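Local coordinates for SusD superfamily protein (Bacteroides vulgatus, PDB 3MYV) that is of unknown detailed function but probably binds polysaccharide at the outer membrane, like other SusD-type proteins, at residues Gly34-Ala39 with Gly73-Arg78; Asp42-Asp47 with Tyr61-Arg66; Val331-Glu336 with Val392-Arg397. One frame throughout, in Å; residues are numbered along the deposited sequence.

Contact 1: Gly34-Ala39 with Gly73-Arg78; sequences GAAMFA and GSLWGR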
loop_
_atom_site.group_PDB
_atom_site.type_symbol
_atom_site.label_atom_id
_atom_site.label_comp_id
_atom_site.label_asym_id
_atom_site.label_seq_id
_atom_site.Cartn_x
_atom_site.Cartn_y
_atom_site.Cartn_z
ATOM N N GLY A 34 -9.287 3.982 -2.769
ATOM C CA GLY A 34 -9.842 5.276 -2.391
ATOM C C GLY A 34 -9.773 5.573 -0.901
ATOM O O GLY A 34 -9.826 6.748 -0.505
ATOM N N ALA A 35 -9.662 4.526 -0.084
ATOM C CA ALA A 35 -9.619 4.670 1.376
ATOM C C ALA A 35 -9.270 3.375 2.130
ATOM O O ALA A 35 -8.371 3.371 2.974
ATOM C CB ALA A 35 -10.978 5.210 1.897
ATOM N N ALA A 36 -10.003 2.296 1.874
ATOM C CA ALA A 36 -9.929 1.102 2.750
ATOM C C ALA A 36 -8.526 0.527 2.936
ATOM O O ALA A 36 -8.188 0.105 4.036
ATOM C CB ALA A 36 -10.897 -0.004 2.309
HETATM N N MSE A 37 -7.729 0.485 1.872
HETATM C CA MSE A 37 -6.370 -0.122 1.959
HETATM C C MSE A 37 -5.510 0.634 2.993
HETATM O O MSE A 37 -4.728 0.029 3.735
HETATM C CB MSE A 37 -5.652 -0.102 0.604
HETATM C CG MSE A 37 -5.517 -1.378 -0.164
HETATM SE SE MSE A 37 -5.246 -3.059 0.712
HETATM C CE MSE A 37 -4.218 -2.643 2.249
ATOM N N PHE A 38 -5.708 1.933 3.069
ATOM C CA PHE A 38 -4.928 2.797 3.928
ATOM C C PHE A 38 -5.423 2.694 5.334
ATOM O O PHE A 38 -4.626 2.625 6.255
ATOM C CB PHE A 38 -4.948 4.229 3.401
ATOM C CG PHE A 38 -4.446 4.330 1.985
ATOM C CD1 PHE A 38 -3.098 4.178 1.710
ATOM C CD2 PHE A 38 -5.311 4.537 0.940
ATOM C CE1 PHE A 38 -2.636 4.225 0.417
ATOM C CE2 PHE A 38 -4.860 4.594 -0.359
ATOM C CZ PHE A 38 -3.529 4.441 -0.628
ATOM N N ALA A 39 -6.741 2.654 5.509
ATOM C CA ALA A 39 -7.314 2.412 6.832
ATOM C C ALA A 39 -6.729 1.138 7.407
ATOM O O ALA A 39 -6.370 1.057 8.580
ATOM C CB ALA A 39 -8.825 2.328 6.744
ATOM N N GLY A 73 -14.112 -2.381 4.172
ATOM C CA GLY A 73 -14.376 -1.812 2.865
ATOM C C GLY A 73 -14.806 -2.887 1.873
ATOM O O GLY A 73 -15.729 -3.639 2.148
ATOM N N SER A 74 -14.122 -2.950 0.732
ATOM C CA SER A 74 -14.319 -4.001 -0.297
ATOM C C SER A 74 -13.028 -4.770 -0.607
ATOM O O SER A 74 -12.750 -5.154 -1.770
ATOM C CB SER A 74 -14.833 -3.345 -1.570
ATOM O OG SER A 74 -16.094 -2.759 -1.311
ATOM N N LEU A 75 -12.242 -5.004 0.431
ATOM C CA LEU A 75 -10.877 -5.524 0.255
ATOM C C LEU A 75 -10.870 -6.972 -0.238
ATOM O O LEU A 75 -9.846 -7.452 -0.703
ATOM C CB LEU A 75 -10.054 -5.351 1.539
ATOM C CG LEU A 75 -9.645 -3.901 1.881
ATOM C CD1 LEU A 75 -8.745 -3.803 3.189
ATOM C CD2 LEU A 75 -8.959 -3.265 0.681
ATOM N N TRP A 76 -12.018 -7.649 -0.194
ATOM C CA TRP A 76 -12.149 -8.927 -0.917
ATOM C C TRP A 76 -12.743 -8.695 -2.287
ATOM O O TRP A 76 -12.130 -9.026 -3.302
ATOM C CB TRP A 76 -13.058 -9.910 -0.168
ATOM C CG TRP A 76 -13.373 -11.213 -0.892
ATOM C CD1 TRP A 76 -14.388 -11.426 -1.788
ATOM C CD2 TRP A 76 -12.738 -12.491 -0.709
ATOM N NE1 TRP A 76 -14.393 -12.734 -2.201
ATOM C CE2 TRP A 76 -13.409 -13.418 -1.543
ATOM C CE3 TRP A 76 -11.656 -12.931 0.048
ATOM C CZ2 TRP A 76 -13.047 -14.783 -1.618
ATOM C CZ3 TRP A 76 -11.294 -14.296 -0.011
ATOM C CH2 TRP A 76 -11.980 -15.197 -0.850
ATOM N N GLY A 77 -13.973 -8.186 -2.310
ATOM C CA GLY A 77 -14.720 -8.074 -3.560
ATOM C C GLY A 77 -14.096 -7.251 -4.669
ATOM O O GLY A 77 -14.150 -7.628 -5.853
ATOM N N ARG A 78 -13.549 -6.099 -4.334
ATOM C CA ARG A 78 -13.083 -5.191 -5.373
ATOM C C ARG A 78 -11.800 -5.699 -6.058
ATOM O O ARG A 78 -11.757 -5.737 -7.283
ATOM C CB ARG A 78 -12.957 -3.742 -4.854
ATOM C CG ARG A 78 -12.543 -2.723 -5.914
ATOM C CD ARG A 78 -13.380 -2.773 -7.146
ATOM N NE ARG A 78 -14.765 -2.579 -6.788
ATOM C CZ ARG A 78 -15.380 -1.401 -6.652
ATOM N NH1 ARG A 78 -14.783 -0.243 -6.922
ATOM N NH2 ARG A 78 -16.653 -1.391 -6.302
#

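Contact 2: Asp42-Asp47 with Tyr61-Arg66; sequences DMKGDD and YMFNHR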
loop_
_atom_site.group_PDB
_atom_site.type_symbol
_atom_site.label_atom_id
_atom_site.label_comp_id
_atom_site.label_asym_id
_atom_site.label_seq_id
_atom_site.Cartn_x
_atom_site.Cartn_y
_atom_site.Cartn_z
ATOM N N ASP A 42 -2.723 1.476 8.174
ATOM C CA ASP A 42 -2.367 2.443 9.211
ATOM C C ASP A 42 -3.078 2.188 10.536
ATOM O O ASP A 42 -2.457 2.246 11.602
ATOM C CB ASP A 42 -2.681 3.859 8.735
ATOM C CG ASP A 42 -1.675 4.360 7.706
ATOM O OD1 ASP A 42 -0.536 4.594 8.112
ATOM O OD2 ASP A 42 -2.039 4.532 6.519
HETATM N N MSE A 43 -4.390 1.913 10.492
HETATM C CA MSE A 43 -5.157 1.815 11.727
HETATM C C MSE A 43 -4.792 0.582 12.545
HETATM O O MSE A 43 -5.008 0.561 13.753
HETATM C CB MSE A 43 -6.664 1.854 11.461
HETATM C CG MSE A 43 -7.112 3.220 10.853
HETATM SE SE MSE A 43 -7.026 4.670 12.134
HETATM C CE MSE A 43 -6.743 6.080 10.872
ATOM N N LYS A 44 -4.214 -0.419 11.891
ATOM C CA LYS A 44 -3.776 -1.655 12.548
ATOM C C LYS A 44 -2.348 -1.604 13.108
ATOM O O LYS A 44 -1.890 -2.534 13.808
ATOM C CB LYS A 44 -3.949 -2.831 11.561
ATOM C CG LYS A 44 -5.392 -3.071 11.194
ATOM C CD LYS A 44 -5.633 -4.224 10.219
ATOM C CE LYS A 44 -7.128 -4.563 10.129
ATOM N NZ LYS A 44 -7.603 -5.173 11.398
ATOM N N GLY A 45 -1.631 -0.542 12.772
ATOM C CA GLY A 45 -0.311 -0.292 13.332
ATOM C C GLY A 45 -0.348 0.415 14.691
ATOM O O GLY A 45 -1.370 0.415 15.393
ATOM N N ASP A 46 0.783 1.021 15.040
ATOM C CA ASP A 46 0.928 1.760 16.302
ATOM C C ASP A 46 0.983 3.277 16.132
ATOM O O ASP A 46 1.102 4.027 17.130
ATOM C CB ASP A 46 2.185 1.264 17.041
ATOM C CG ASP A 46 3.447 1.458 16.235
ATOM O OD1 ASP A 46 3.344 1.795 15.046
ATOM O OD2 ASP A 46 4.537 1.267 16.797
ATOM N N ASP A 47 0.903 3.748 14.885
ATOM C CA ASP A 47 1.112 5.185 14.593
ATOM C C ASP A 47 -0.137 5.989 14.280
ATOM O O ASP A 47 -0.108 7.232 14.346
ATOM C CB ASP A 47 2.087 5.356 13.430
ATOM C CG ASP A 47 3.518 4.975 13.805
ATOM O OD1 ASP A 47 3.896 5.207 14.978
ATOM O OD2 ASP A 47 4.244 4.462 12.915
ATOM N N TYR A 61 -9.104 -0.563 13.210
ATOM C CA TYR A 61 -8.371 -0.315 14.457
ATOM C C TYR A 61 -8.717 -1.333 15.535
ATOM O O TYR A 61 -7.844 -1.828 16.255
ATOM C CB TYR A 61 -8.707 1.095 14.924
ATOM C CG TYR A 61 -8.202 1.475 16.279
ATOM C CD1 TYR A 61 -6.856 1.737 16.481
ATOM C CD2 TYR A 61 -9.080 1.693 17.329
ATOM C CE1 TYR A 61 -6.384 2.136 17.753
ATOM C CE2 TYR A 61 -8.631 2.097 18.581
ATOM C CZ TYR A 61 -7.284 2.323 18.783
ATOM O OH TYR A 61 -6.860 2.704 20.023
HETATM N N MSE A 62 -10.008 -1.633 15.641
HETATM C CA MSE A 62 -10.518 -2.545 16.663
HETATM C C MSE A 62 -10.470 -4.019 16.231
HETATM O O MSE A 62 -10.946 -4.892 16.963
HETATM C CB MSE A 62 -11.948 -2.147 17.019
HETATM C CG MSE A 62 -12.080 -0.756 17.637
HETATM SE SE MSE A 62 -11.148 -0.544 19.309
HETATM C CE MSE A 62 -12.175 -1.758 20.480
ATOM N N PHE A 63 -9.884 -4.314 15.068
ATOM C CA PHE A 63 -9.920 -5.691 14.499
ATOM C C PHE A 63 -11.319 -6.322 14.612
ATOM O O PHE A 63 -11.460 -7.502 14.882
ATOM C CB PHE A 63 -8.836 -6.602 15.099
ATOM C CG PHE A 63 -7.428 -6.207 14.692
ATOM C CD1 PHE A 63 -6.853 -5.028 15.174
ATOM C CD2 PHE A 63 -6.685 -7.004 13.811
ATOM C CE1 PHE A 63 -5.545 -4.626 14.766
ATOM C CE2 PHE A 63 -5.369 -6.637 13.410
ATOM C CZ PHE A 63 -4.803 -5.441 13.882
ATOM N N ASN A 64 -12.342 -5.508 14.349
ATOM C CA ASN A 64 -13.733 -5.942 14.432
ATOM C C ASN A 64 -14.156 -6.429 13.043
ATOM O O ASN A 64 -14.665 -5.653 12.239
ATOM C CB ASN A 64 -14.621 -4.776 14.895
ATOM C CG ASN A 64 -16.088 -5.134 14.912
ATOM O OD1 ASN A 64 -16.445 -6.293 14.756
ATOM N ND2 ASN A 64 -16.947 -4.134 15.059
ATOM N N HIS A 65 -13.879 -7.701 12.774
ATOM C CA HIS A 65 -14.139 -8.320 11.473
ATOM C C HIS A 65 -14.789 -9.684 11.687
ATOM O O HIS A 65 -14.369 -10.447 12.553
ATOM C CB HIS A 65 -12.844 -8.545 10.698
ATOM C CG HIS A 65 -11.955 -7.357 10.647
ATOM N ND1 HIS A 65 -12.279 -6.230 9.927
ATOM C CD2 HIS A 65 -10.729 -7.132 11.179
ATOM C CE1 HIS A 65 -11.311 -5.338 10.061
ATOM N NE2 HIS A 65 -10.358 -5.861 10.815
ATOM N N ARG A 66 -15.774 -10.013 10.865
ATOM C CA ARG A 66 -16.346 -11.360 10.921
ATOM C C ARG A 66 -16.801 -11.871 9.555
ATOM O O ARG A 66 -16.971 -11.089 8.617
ATOM C CB ARG A 66 -17.470 -11.411 11.941
ATOM C CG ARG A 66 -18.550 -10.425 11.703
ATOM C CD ARG A 66 -19.548 -10.406 12.863
ATOM N NE ARG A 66 -20.879 -10.109 12.353
ATOM C CZ ARG A 66 -21.388 -8.888 12.194
ATOM N NH1 ARG A 66 -20.694 -7.801 12.538
ATOM N NH2 ARG A 66 -22.612 -8.754 11.702
#

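Contact 3: Val331-Glu336 with Val392-Arg397; sequences VLRLSE and VGEGHR. With EDO (1,2-ethanediol), chain I.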
loop_
_atom_site.group_PDB
_atom_site.type_symbol
_atom_site.label_atom_id
_atom_site.label_comp_id
_atom_site.label_asym_id
_atom_site.label_seq_id
_atom_site.Cartn_x
_atom_site.Cartn_y
_atom_site.Cartn_z
ATOM N N VAL A 331 0.306 5.502 -4.032
ATOM C CA VAL A 331 0.441 4.060 -3.894
ATOM C C VAL A 331 1.917 3.617 -3.950
ATOM O O VAL A 331 2.334 2.761 -3.181
ATOM C CB VAL A 331 -0.390 3.361 -4.991
ATOM C CG1 VAL A 331 -0.261 1.811 -4.932
ATOM C CG2 VAL A 331 -1.892 3.741 -4.894
ATOM N N LEU A 332 2.687 4.196 -4.870
ATOM C CA LEU A 332 4.112 3.921 -5.023
ATOM C C LEU A 332 4.861 5.220 -5.259
ATOM O O LEU A 332 4.634 5.909 -6.262
ATOM C CB LEU A 332 4.328 2.963 -6.204
ATOM C CG LEU A 332 3.703 1.575 -6.126
ATOM C CD1 LEU A 332 3.453 1.017 -7.564
ATOM C CD2 LEU A 332 4.598 0.642 -5.302
ATOM N N ARG A 333 5.752 5.555 -4.329
ATOM C CA ARG A 333 6.611 6.723 -4.480
ATOM C C ARG A 333 8.064 6.428 -4.170
ATOM O O ARG A 333 8.407 5.433 -3.514
ATOM C CB ARG A 333 6.108 7.917 -3.666
ATOM C CG ARG A 333 6.228 7.797 -2.146
ATOM C CD ARG A 333 5.723 9.071 -1.489
ATOM N NE ARG A 333 5.686 8.934 -0.020
ATOM C CZ ARG A 333 6.531 9.528 0.814
ATOM N NH1 ARG A 333 7.522 10.296 0.356
ATOM N NH2 ARG A 333 6.397 9.354 2.123
ATOM N N LEU A 334 8.922 7.300 -4.668
ATOM C CA LEU A 334 10.388 7.113 -4.584
ATOM C C LEU A 334 10.960 6.884 -3.172
ATOM O O LEU A 334 11.835 6.065 -3.006
ATOM C CB LEU A 334 11.098 8.296 -5.281
ATOM C CG LEU A 334 12.618 8.225 -5.498
ATOM C CD1 LEU A 334 13.017 6.938 -6.268
ATOM C CD2 LEU A 334 13.156 9.485 -6.215
ATOM N N SER A 335 10.513 7.629 -2.165
ATOM C CA SER A 335 11.021 7.430 -0.800
ATOM C C SER A 335 10.886 5.970 -0.337
ATOM O O SER A 335 11.772 5.445 0.330
ATOM C CB SER A 335 10.343 8.373 0.192
ATOM O OG SER A 335 10.663 9.750 -0.038
ATOM N N GLU A 336 9.799 5.293 -0.704
ATOM C CA GLU A 336 9.679 3.877 -0.328
ATOM C C GLU A 336 10.838 3.049 -0.861
ATOM O O GLU A 336 11.350 2.181 -0.149
ATOM C CB GLU A 336 8.360 3.249 -0.788
ATOM C CG GLU A 336 8.182 1.833 -0.256
ATOM C CD GLU A 336 7.034 1.041 -0.898
ATOM O OE1 GLU A 336 6.228 1.652 -1.614
ATOM O OE2 GLU A 336 6.937 -0.175 -0.626
ATOM N N VAL A 392 3.725 7.235 7.288
ATOM C CA VAL A 392 2.488 7.386 8.045
ATOM C C VAL A 392 1.355 7.848 7.122
ATOM O O VAL A 392 1.531 8.747 6.282
ATOM C CB VAL A 392 2.664 8.347 9.256
ATOM C CG1 VAL A 392 2.796 9.847 8.811
ATOM C CG2 VAL A 392 1.505 8.162 10.247
ATOM N N GLY A 393 0.198 7.206 7.240
ATOM C CA GLY A 393 -0.938 7.592 6.399
ATOM C C GLY A 393 -0.973 6.922 5.029
ATOM O O GLY A 393 -1.928 7.152 4.265
ATOM N N GLU A 394 0.071 6.157 4.694
ATOM C CA GLU A 394 0.249 5.587 3.350
ATOM C C GLU A 394 0.037 4.074 3.343
ATOM O O GLU A 394 0.248 3.401 2.323
ATOM C CB GLU A 394 1.632 5.962 2.766
ATOM C CG GLU A 394 1.750 7.437 2.452
ATOM C CD GLU A 394 3.156 7.834 2.053
ATOM O OE1 GLU A 394 3.569 7.428 0.950
ATOM O OE2 GLU A 394 3.831 8.548 2.824
ATOM N N GLY A 395 -0.397 3.523 4.470
ATOM C CA GLY A 395 -0.892 2.145 4.488
ATOM C C GLY A 395 0.151 1.064 4.679
ATOM O O GLY A 395 -0.073 -0.078 4.254
ATOM N N HIS A 396 1.293 1.405 5.284
ATOM C CA HIS A 396 2.411 0.446 5.412
ATOM C C HIS A 396 2.613 -0.142 6.799
ATOM O O HIS A 396 3.035 -1.295 6.915
ATOM C CB HIS A 396 3.750 1.105 5.030
ATOM C CG HIS A 396 3.844 1.535 3.605
ATOM N ND1 HIS A 396 4.390 0.732 2.618
ATOM C CD2 HIS A 396 3.488 2.694 2.998
ATOM C CE1 HIS A 396 4.355 1.387 1.468
ATOM N NE2 HIS A 396 3.823 2.581 1.672
ATOM N N ARG A 397 2.423 0.667 7.849
ATOM C CA ARG A 397 2.938 0.330 9.183
ATOM C C ARG A 397 2.568 -1.050 9.703
ATOM O O ARG A 397 3.453 -1.798 10.181
ATOM C CB ARG A 397 2.556 1.404 10.215
ATOM C CG ARG A 397 3.166 1.195 11.606
ATOM C CD ARG A 397 4.708 1.356 11.640
ATOM N NE ARG A 397 5.187 1.403 13.021
ATOM C CZ ARG A 397 6.435 1.165 13.427
ATOM N NH1 ARG A 397 7.370 0.839 12.572
ATOM N NH2 ARG A 397 6.735 1.260 14.717
HETATM C C1 EDO I . -0.581 0.921 0.051
HETATM O O1 EDO I . 0.060 0.340 1.179
HETATM C C2 EDO I . 0.288 0.774 -1.202
HETATM O O2 EDO I . 0.116 -0.535 -1.843
#

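Contact 1: Gly34-Ala39 with Gly73-Arg78
Leu75 pushes its branched end against Ala36 and Met37 in the first turn of helix 36-43, and so packs the loop before helix 77-94 onto the start of helix 36-43 in the helix-rich SusD fold. Ala35 is the N-cap of helix 36-43, and its carbonyl takes the amide of Ala39.

The tight part is wholly apolar and lies inside the protein. CG of Leu75 faces Ala36 CB at 4.1 Å, and its two methyls divide the work. CD2 reaches selenomethionine Met37, coming to 3.7 Å from SE, the shortest approach between the segments, and to 4.0 Å from Met37 CG. Met37 has its CG swung to an unusual chi1 of -106° and is bent again at the next two torsions, a curled shape that brings selenium rather than the terminal methyl against the leucine. Tyr32 touches both partners, while Asp123 and Cys127 of helix 103-128 flank Met37.

Toward solvent the fit thins out. Gly73 is exposed and offers only backbone: its CA lies 4.0 Å from Ala36 CB, at the place where the two chains run nearest, and its positive phi of 59° suits a glycine. Past Leu75 the chain turns outward, with Gly77 exposed and Trp76 and Arg78 partly so. Backbone bonding of Ser74 to Gly31 and a hydrogen bond from Arg78 NH1 to Leu26 O tie this outer part to helix 13-27 and the loop after it. Just 171 Å² is buried, and the other leucine methyl, CD1, meets the helix backbone by van der Waals contact alone, 4.0 Å from Ala36 O.

Contact 2: Asp42-Asp47 with Tyr61-Arg66
Lys44, next to helix 36-43 in the chain, reaches over the ring of Phe63 to the edge of His65. Its CB starts just beyond the CZ rim of the phenyl ring, 3.6 Å from Phe63 CZ, and CG lies just as close to that same carbon. CD carries on past CZ and CE2. The chain is extended as far as CE and then bends at chi4 (-69°), which turns NZ down toward the ring face. There the ammonium group forms a cation-pi contact, 3.3 Å from the Phe63 centroid and 19° off the ring normal, displaced toward the CD2-CE2 edge. CE, meanwhile, has come up to His65, and NZ donates a hydrogen bond of 2.9 Å to His65 NE2, lying close to the imidazole plane. With ND1 of His65 bonded to Leu70 O, both ring nitrogens are engaged and the ring's rotation is fixed; the pattern is consistent with a proton on ND1. A buried lysine charge is thus met by a ring face and an acceptor at once, and Phe398 of helix 397-403 packs against both Lys44 and Phe63.

Beside this polar grip lies a plainer one. Met43 O sits in the plane of the Tyr61 ring, at its edge, 3.5 Å from CD1, and receives a CA-H...O contact from Tyr61 CA. The CB atoms of Met43 and Tyr61 are 4.1 Å apart. At its far end Tyr61 OH is bonded to His415 ND1 and Leu416 N.

Phe63 sits at the C-prime position, with positive phi, of the Schellman motif that ends helix 56-61, its amide reaching Cys60 O and that of Asn64 reaching Thr59 O.

Contact 3: Val331-Glu336 with Val392-Arg397
Arg333 and Glu394 make the charged half of this contact, a two-pronged, side-on salt bridge. Arg333 NE donates to Glu394 OE1 at 2.8 Å along a nearly straight line (173°), and the oxygen lies in the guanidinium plane. Arg333 NH2 gives a second bond, also 2.8 Å but more bent (148°), to the syn lone pair of Glu394 OE2; the two flat groups are twisted by 31°. The aliphatic part of Arg333 stays extended up to NE and meets the glutamate at about a right angle. Glu390 and Glu247 also pair with the guanidinium, while Lys314 shares Glu394 OE2.

Van der Waals contact joins the other pair. Glu336 comes at the His396 ring obliquely, its CD 3.6 Å from CE1, with the carboxylate steeply inclined to the imidazole. Its charge is matched by Arg198, which also touches His396.

A bound 1,2-ethanediol, probably from the crystallisation liquor, places O1 over a face of His396 and 3.1 Å from Gly395 O, where any bond is weak. Arg198, Arg126 and Tyr33 hold the molecule too.

These interactions join the strand-to-helix junction at 333-334 to the loop before helix 397-403. Each buried charge has a partner of opposite sign, Arg333 with Glu394 and Glu336 with Arg198, which probably favours the ionised forms.

In the fold
All three contacts are largely buried, but contact 3 lies deepest, its centre about 6 Å from the centre of the chain, against about 11 Å and about 15 Å for the centres of contacts 1 and 2; solvent reaches contact 1 at its glycine edge. Contacts 1 and 2 use opposite ends of helix 36-43, with contact 2 nested in the loop that contact 1 closes. The chemistry changes along the way: apolar in contact 1, cation-pi and hydrogen-bonded in contact 2, ionic in contact 3. Phe38 packs on the backbone of Glu394, while Asp46 forms a salt bridge with Arg397 and Asp42 probably a hydrogen bond with Gly393, joining both to contact 3.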